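Local coordinates for protein L-lactate dehydrogenase (Trichomonas vaginalis, PDB 4UUN) that binds NADH and probably catalyses the reversible, NAD-dependent interconversion of an alpha-hydroxy acid, lactate or malate, and its keto acid, at residues V7-A12 with C82-A87; Y36-D41 with G66-T71. All coordinates share one frame; numbering follows the deposited sequence.

In the fold
The two contacts belong to one parallel six-stranded sheet of the Rossmann type, in which strands 5-10 and 35-40 are neighbours. Contact 1 joins strands 5-10 and 82-85 in the middle of the sheet and is wholly buried; contact 2 joins strand 35-40 to 64-70, the outermost strand within this chain, and is only partly buried. Backbone hydrogen bonding, V7 with Y36 and H38, ties one contact to the other. Both end at NADH but differ in chemistry: contact 1 offers it close apolar and backbone surfaces from G11, V86 and A87, whereas contact 2 supplies the charged carboxylate of D41, which packs against G11 and binds both hydroxyls of the adenosine ribose.

Contact 1: residues V7-A12 with C82-A87; sequences VLITGA and CAFLVA. With NAI (1,4-dihydronicotinamide adenine dinucleotide), chain D.
T10 OG1 meets the backbone of V86 and A87, acting as acceptor where regular strand pairing gives out. It takes a bond from A87 N at 3.0 Å, fairly straight at 162°, and a weak, bent one from V86 N; a water bound to T10 OG1 at 2.6 Å also donates to A87 O. The torsion responsible places OG1 between the backbone N and the carbonyl carbon (chi1 66°), while CG2 meets L85 CD2. Before this point the pairing is regular: L8 N reaches C82 O, L8 O receives F84 N at 2.8 Å, and T10 N closes on F84 O.

This is the centre of a Rossmann sheet, and its two faces are filled differently. On the face of V7, I9, C82 and F84, V7 CG1 comes to the rim of the F84 ring in its plane, 3.8 Å from CE1, and V7 CG2 rests on C82 SG; helix 15-25 covers this side through L20 and I24. On the other face L8 CB and CD2 both lie against A83 CB.

Past the strands, G11 opens the glycine-rich GXXGXXG turn that leads into helix 15-25. Its CA lies 3.2 Å from O4B of NADH, A87 CB sits over a face of the adenine 3.3 Å from C4A, and V86 O approaches C4D at 3.3 Å. The buried threonine oxygen thus gives A87 N a good acceptor, and V86 N a weak one beside its weak bond to F84 O, holding the V86-A87 backbone against the cofactor just after an inverse gamma turn centred on L85.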
# COMPACT_ATOMS: atom_id res chain seq x y z
N VAL B 7 -17.16 -2.55 -3.44
CA VAL B 7 -15.98 -3.14 -4.07
C VAL B 7 -15.68 -4.50 -3.45
O VAL B 7 -15.43 -4.59 -2.25
CB VAL B 7 -14.75 -2.23 -3.85
CG1 VAL B 7 -13.47 -2.84 -4.47
CG2 VAL B 7 -15.00 -0.84 -4.42
N LEU B 8 -15.67 -5.55 -4.28
CA LEU B 8 -15.32 -6.90 -3.84
C LEU B 8 -13.85 -7.22 -4.08
O LEU B 8 -13.32 -6.96 -5.16
CB LEU B 8 -16.17 -7.94 -4.57
CG LEU B 8 -15.77 -9.42 -4.41
CD1 LEU B 8 -15.93 -9.90 -2.96
CD2 LEU B 8 -16.60 -10.30 -5.34
N ILE B 9 -13.21 -7.80 -3.06
CA ILE B 9 -11.89 -8.42 -3.20
C ILE B 9 -11.98 -9.87 -2.72
O ILE B 9 -12.29 -10.12 -1.55
CB ILE B 9 -10.83 -7.68 -2.33
CG1 ILE B 9 -10.75 -6.20 -2.70
CG2 ILE B 9 -9.46 -8.33 -2.50
CD1 ILE B 9 -9.94 -5.36 -1.69
N THR B 10 -11.71 -10.83 -3.62
CA THR B 10 -11.65 -12.24 -3.24
C THR B 10 -10.23 -12.57 -2.80
O THR B 10 -9.30 -11.85 -3.14
CB THR B 10 -12.04 -13.19 -4.39
OG1 THR B 10 -11.08 -13.11 -5.45
CG2 THR B 10 -13.43 -12.87 -4.93
N GLY B 11 -10.07 -13.67 -2.08
CA GLY B 11 -8.80 -14.00 -1.46
C GLY B 11 -8.29 -12.84 -0.63
O GLY B 11 -7.09 -12.57 -0.55
N ALA B 12 -9.22 -12.14 0.01
CA ALA B 12 -8.93 -10.86 0.65
C ALA B 12 -7.88 -10.92 1.75
O ALA B 12 -7.26 -9.92 2.05
CB ALA B 12 -10.22 -10.23 1.20
N CYS B 82 -17.80 -3.15 -8.49
CA CYS B 82 -16.66 -3.77 -9.17
C CYS B 82 -16.05 -4.87 -8.32
O CYS B 82 -16.39 -5.02 -7.14
CB CYS B 82 -15.60 -2.73 -9.56
SG CYS B 82 -14.76 -1.92 -8.16
N ALA B 83 -15.18 -5.67 -8.93
CA ALA B 83 -14.59 -6.81 -8.24
C ALA B 83 -13.16 -7.05 -8.68
O ALA B 83 -12.83 -6.96 -9.88
CB ALA B 83 -15.42 -8.05 -8.48
N PHE B 84 -12.32 -7.37 -7.70
CA PHE B 84 -10.96 -7.81 -7.94
C PHE B 84 -10.91 -9.30 -7.61
O PHE B 84 -10.89 -9.68 -6.43
CB PHE B 84 -9.98 -7.03 -7.04
CG PHE B 84 -9.90 -5.55 -7.36
CD1 PHE B 84 -10.83 -4.66 -6.83
CD2 PHE B 84 -8.89 -5.05 -8.16
CE1 PHE B 84 -10.75 -3.31 -7.12
CE2 PHE B 84 -8.81 -3.70 -8.45
CZ PHE B 84 -9.74 -2.83 -7.93
N LEU B 85 -10.95 -10.14 -8.64
CA LEU B 85 -10.95 -11.58 -8.44
C LEU B 85 -9.51 -12.08 -8.34
O LEU B 85 -8.90 -12.51 -9.33
CB LEU B 85 -11.69 -12.30 -9.57
CG LEU B 85 -13.14 -11.86 -9.81
CD1 LEU B 85 -13.78 -12.75 -10.86
CD2 LEU B 85 -13.96 -11.88 -8.52
N VAL B 86 -8.99 -12.03 -7.12
CA VAL B 86 -7.60 -12.36 -6.84
C VAL B 86 -7.42 -13.84 -6.53
O VAL B 86 -6.44 -14.46 -6.93
CB VAL B 86 -7.10 -11.52 -5.64
CG1 VAL B 86 -5.68 -11.89 -5.27
CG2 VAL B 86 -7.20 -10.03 -5.96
N ALA B 87 -8.38 -14.41 -5.81
CA ALA B 87 -8.29 -15.81 -5.41
C ALA B 87 -8.28 -16.76 -6.61
O ALA B 87 -9.01 -16.56 -7.57
CB ALA B 87 -9.46 -16.16 -4.51
PA NAI D . -1.81 -15.58 -1.16
O1A NAI D . -1.58 -17.07 -1.12
O2A NAI D . -1.05 -14.66 -0.23
O5B NAI D . -3.39 -15.30 -0.95
C5B NAI D . -4.40 -15.94 -1.72
C4B NAI D . -5.71 -15.88 -0.94
O4B NAI D . -6.78 -16.49 -1.68
C3B NAI D . -5.63 -16.62 0.39
O3B NAI D . -6.03 -15.74 1.44
C2B NAI D . -6.59 -17.80 0.25
O2B NAI D . -7.22 -18.18 1.48
C1B NAI D . -7.58 -17.23 -0.75
N9A NAI D . -8.44 -18.21 -1.45
C8A NAI D . -8.12 -19.43 -1.93
N7A NAI D . -9.20 -20.00 -2.52
C5A NAI D . -10.23 -19.14 -2.43
C6A NAI D . -11.66 -19.10 -2.84
N6A NAI D . -12.23 -20.14 -3.49
N1A NAI D . -12.37 -17.98 -2.53
C2A NAI D . -11.83 -16.93 -1.88
N3A NAI D . -10.54 -16.91 -1.47
C4A NAI D . -9.72 -17.96 -1.71
O3 NAI D . -1.55 -15.09 -2.67
PN NAI D . -1.28 -13.65 -3.35
O1N NAI D . 0.20 -13.36 -3.31
O2N NAI D . -2.28 -12.67 -2.78
O5D NAI D . -1.68 -13.95 -4.89
C5D NAI D . -3.00 -14.38 -5.18
C4D NAI D . -3.13 -14.75 -6.65
O4D NAI D . -2.88 -13.65 -7.52
C3D NAI D . -2.15 -15.83 -7.06
O3D NAI D . -2.67 -17.13 -6.72
C2D NAI D . -2.01 -15.60 -8.55
O2D NAI D . -2.90 -16.48 -9.22
C1D NAI D . -2.45 -14.16 -8.79
N1N NAI D . -1.41 -13.29 -9.40
C2N NAI D . -1.74 -12.65 -10.53
C3N NAI D . -0.87 -11.81 -11.21
C7N NAI D . -1.30 -11.09 -12.49
O7N NAI D . -0.80 -10.06 -12.93
N7N NAI D . -2.31 -11.60 -13.22
C4N NAI D . 0.51 -11.57 -10.67
C5N NAI D . 0.76 -12.31 -9.44
C6N NAI D . -0.20 -13.13 -8.85
O HOH W 1 -11.37 -14.89 -7.36

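Contact 2: residues Y36-D41 with G66-T71; sequences YLHLLD and GFVATT. With NAI (1,4-dihydronicotinamide adenine dinucleotide), chain D.
Y36 lays its ring over the G66-F67 peptide in a parallel strand pair that forms part of the beta-alpha-beta unit 35-40, 46-57, 64-70 of the Rossmann fold. Holding CG anti to the backbone N (chi1 -175°) carries the Y36 ring across the neighbouring strand, with G66 C 3.4 Å above one face and F67 N close by, both toward the rim. G66, lacking a side chain, leaves the room that Y36 CE2 takes.

This cover and the buried 36-41 side make the tight part. V68 N to L37 O, L39 N to V68 O at 2.8 Å and T70 N to L39 O join the strands, and V68 CG1 packs on H38 ND1, 3.8 Å away, a nitrogen already bonded to A75 O. L37, H38 and L39 are backed by strand 5-10. Residues 66-71 are partly exposed, and the side chains of A69 and L39 barely touch, CB to CB 4.5 Å. F67 is covered by T53 and E57 of helix 46-57 and by Y164 of the second subunit.

Beyond the strands a water donates to both D41 O and T71 O. The D41 carboxylate turns to the adenosine ribose of NADH: the O2B-OD1 separation is doubtfully short, while OD2 receives O3B at 2.6 Å and also binds A13 N.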
# COMPACT_ATOMS: atom_id res chain seq x y z
N TYR B 36 -17.34 0.88 0.07
CA TYR B 36 -17.72 -0.17 0.99
C TYR B 36 -17.08 -1.47 0.50
O TYR B 36 -17.35 -1.93 -0.61
CB TYR B 36 -19.25 -0.30 1.06
CG TYR B 36 -19.73 -1.31 2.08
CD1 TYR B 36 -19.71 -2.67 1.81
CD2 TYR B 36 -20.22 -0.89 3.32
CE1 TYR B 36 -20.14 -3.59 2.73
CE2 TYR B 36 -20.67 -1.82 4.25
CZ TYR B 36 -20.62 -3.16 3.95
OH TYR B 36 -21.06 -4.09 4.87
N LEU B 37 -16.21 -2.05 1.32
CA LEU B 37 -15.45 -3.23 0.90
C LEU B 37 -16.14 -4.54 1.26
O LEU B 37 -16.49 -4.77 2.41
CB LEU B 37 -14.06 -3.20 1.53
CG LEU B 37 -13.17 -2.01 1.17
CD1 LEU B 37 -11.85 -2.08 1.96
CD2 LEU B 37 -12.91 -1.94 -0.32
N HIS B 38 -16.31 -5.40 0.26
CA HIS B 38 -16.72 -6.78 0.48
C HIS B 38 -15.47 -7.63 0.42
O HIS B 38 -14.79 -7.68 -0.61
CB HIS B 38 -17.71 -7.24 -0.59
CG HIS B 38 -18.99 -6.47 -0.61
ND1 HIS B 38 -20.21 -7.04 -0.37
CD2 HIS B 38 -19.22 -5.15 -0.84
CE1 HIS B 38 -21.15 -6.12 -0.45
NE2 HIS B 38 -20.58 -4.96 -0.74
N LEU B 39 -15.16 -8.30 1.52
CA LEU B 39 -13.89 -9.01 1.66
C LEU B 39 -14.15 -10.51 1.82
O LEU B 39 -14.62 -10.96 2.87
CB LEU B 39 -13.14 -8.43 2.87
CG LEU B 39 -12.84 -6.92 2.79
CD1 LEU B 39 -12.35 -6.40 4.13
CD2 LEU B 39 -11.83 -6.59 1.70
N LEU B 40 -13.87 -11.27 0.76
CA LEU B 40 -14.18 -12.70 0.71
C LEU B 40 -12.93 -13.57 0.83
O LEU B 40 -11.94 -13.36 0.13
CB LEU B 40 -14.90 -13.05 -0.60
CG LEU B 40 -15.29 -14.52 -0.83
CD1 LEU B 40 -16.37 -14.97 0.15
CD2 LEU B 40 -15.76 -14.75 -2.26
N ASP B 41 -12.98 -14.56 1.72
CA ASP B 41 -11.94 -15.58 1.75
C ASP B 41 -12.53 -16.91 2.24
O ASP B 41 -13.75 -17.04 2.33
CB ASP B 41 -10.74 -15.14 2.60
CG ASP B 41 -9.42 -15.69 2.07
OD1 ASP B 41 -9.34 -16.91 1.83
OD2 ASP B 41 -8.46 -14.90 1.89
N GLY B 66 -17.68 1.47 5.11
CA GLY B 66 -17.89 0.24 5.86
C GLY B 66 -17.29 -0.95 5.14
O GLY B 66 -16.63 -0.79 4.11
N PHE B 67 -17.50 -2.14 5.69
CA PHE B 67 -17.00 -3.36 5.07
C PHE B 67 -17.73 -4.58 5.63
O PHE B 67 -18.33 -4.53 6.70
CB PHE B 67 -15.50 -3.53 5.33
CG PHE B 67 -15.15 -3.68 6.79
CD1 PHE B 67 -15.23 -4.91 7.42
CD2 PHE B 67 -14.76 -2.58 7.53
CE1 PHE B 67 -14.92 -5.04 8.77
CE2 PHE B 67 -14.45 -2.71 8.88
CZ PHE B 67 -14.53 -3.94 9.49
N VAL B 68 -17.67 -5.68 4.88
CA VAL B 68 -18.08 -6.98 5.40
C VAL B 68 -16.99 -7.98 5.07
O VAL B 68 -16.52 -8.06 3.93
CB VAL B 68 -19.45 -7.45 4.84
CG1 VAL B 68 -19.44 -7.53 3.31
CG2 VAL B 68 -19.83 -8.80 5.45
N ALA B 69 -16.54 -8.71 6.09
CA ALA B 69 -15.58 -9.79 5.92
C ALA B 69 -16.35 -11.08 6.07
O ALA B 69 -17.08 -11.26 7.05
CB ALA B 69 -14.47 -9.69 6.95
N THR B 70 -16.22 -11.98 5.10
CA THR B 70 -17.13 -13.11 5.01
C THR B 70 -16.56 -14.27 4.19
O THR B 70 -15.62 -14.10 3.42
CB THR B 70 -18.46 -12.68 4.36
OG1 THR B 70 -19.38 -13.77 4.35
CG2 THR B 70 -18.24 -12.19 2.92
N THR B 71 -17.16 -15.45 4.39
CA THR B 71 -16.90 -16.62 3.55
C THR B 71 -18.11 -16.93 2.68
O THR B 71 -18.11 -17.88 1.91
CB THR B 71 -16.60 -17.87 4.40
OG1 THR B 71 -17.72 -18.17 5.24
CG2 THR B 71 -15.37 -17.65 5.26
PA NAI D . -1.81 -15.58 -1.16
O1A NAI D . -1.58 -17.07 -1.12
O2A NAI D . -1.05 -14.66 -0.23
O5B NAI D . -3.39 -15.30 -0.95
C5B NAI D . -4.40 -15.94 -1.72
C4B NAI D . -5.71 -15.88 -0.94
O4B NAI D . -6.78 -16.49 -1.68
C3B NAI D . -5.63 -16.62 0.39
O3B NAI D . -6.03 -15.74 1.44
C2B NAI D . -6.59 -17.80 0.25
O2B NAI D . -7.22 -18.18 1.48
C1B NAI D . -7.58 -17.23 -0.75
N9A NAI D . -8.44 -18.21 -1.45
C8A NAI D . -8.12 -19.43 -1.93
N7A NAI D . -9.20 -20.00 -2.52
C5A NAI D . -10.23 -19.14 -2.43
C6A NAI D . -11.66 -19.10 -2.84
N6A NAI D . -12.23 -20.14 -3.49
N1A NAI D . -12.37 -17.98 -2.53
C2A NAI D . -11.83 -16.93 -1.88
N3A NAI D . -10.54 -16.91 -1.47
C4A NAI D . -9.72 -17.96 -1.71
O3 NAI D . -1.55 -15.09 -2.67
PN NAI D . -1.28 -13.65 -3.35
O1N NAI D . 0.20 -13.36 -3.31
O2N NAI D . -2.28 -12.67 -2.78
O5D NAI D . -1.68 -13.95 -4.89
C5D NAI D . -3.00 -14.38 -5.18
C4D NAI D . -3.13 -14.75 -6.65
O4D NAI D . -2.88 -13.65 -7.52
C3D NAI D . -2.15 -15.83 -7.06
O3D NAI D . -2.67 -17.13 -6.72
C2D NAI D . -2.01 -15.60 -8.55
O2D NAI D . -2.90 -16.48 -9.22
C1D NAI D . -2.45 -14.16 -8.79
N1N NAI D . -1.41 -13.29 -9.40
C2N NAI D . -1.74 -12.65 -10.53
C3N NAI D . -0.87 -11.81 -11.21
C7N NAI D . -1.30 -11.09 -12.49
O7N NAI D . -0.80 -10.06 -12.93
N7N NAI D . -2.31 -11.60 -13.22
C4N NAI D . 0.51 -11.57 -10.67
C5N NAI D . 0.76 -12.31 -9.44
C6N NAI D . -0.20 -13.13 -8.85
O HOH W 2 -15.56 -18.77 0.88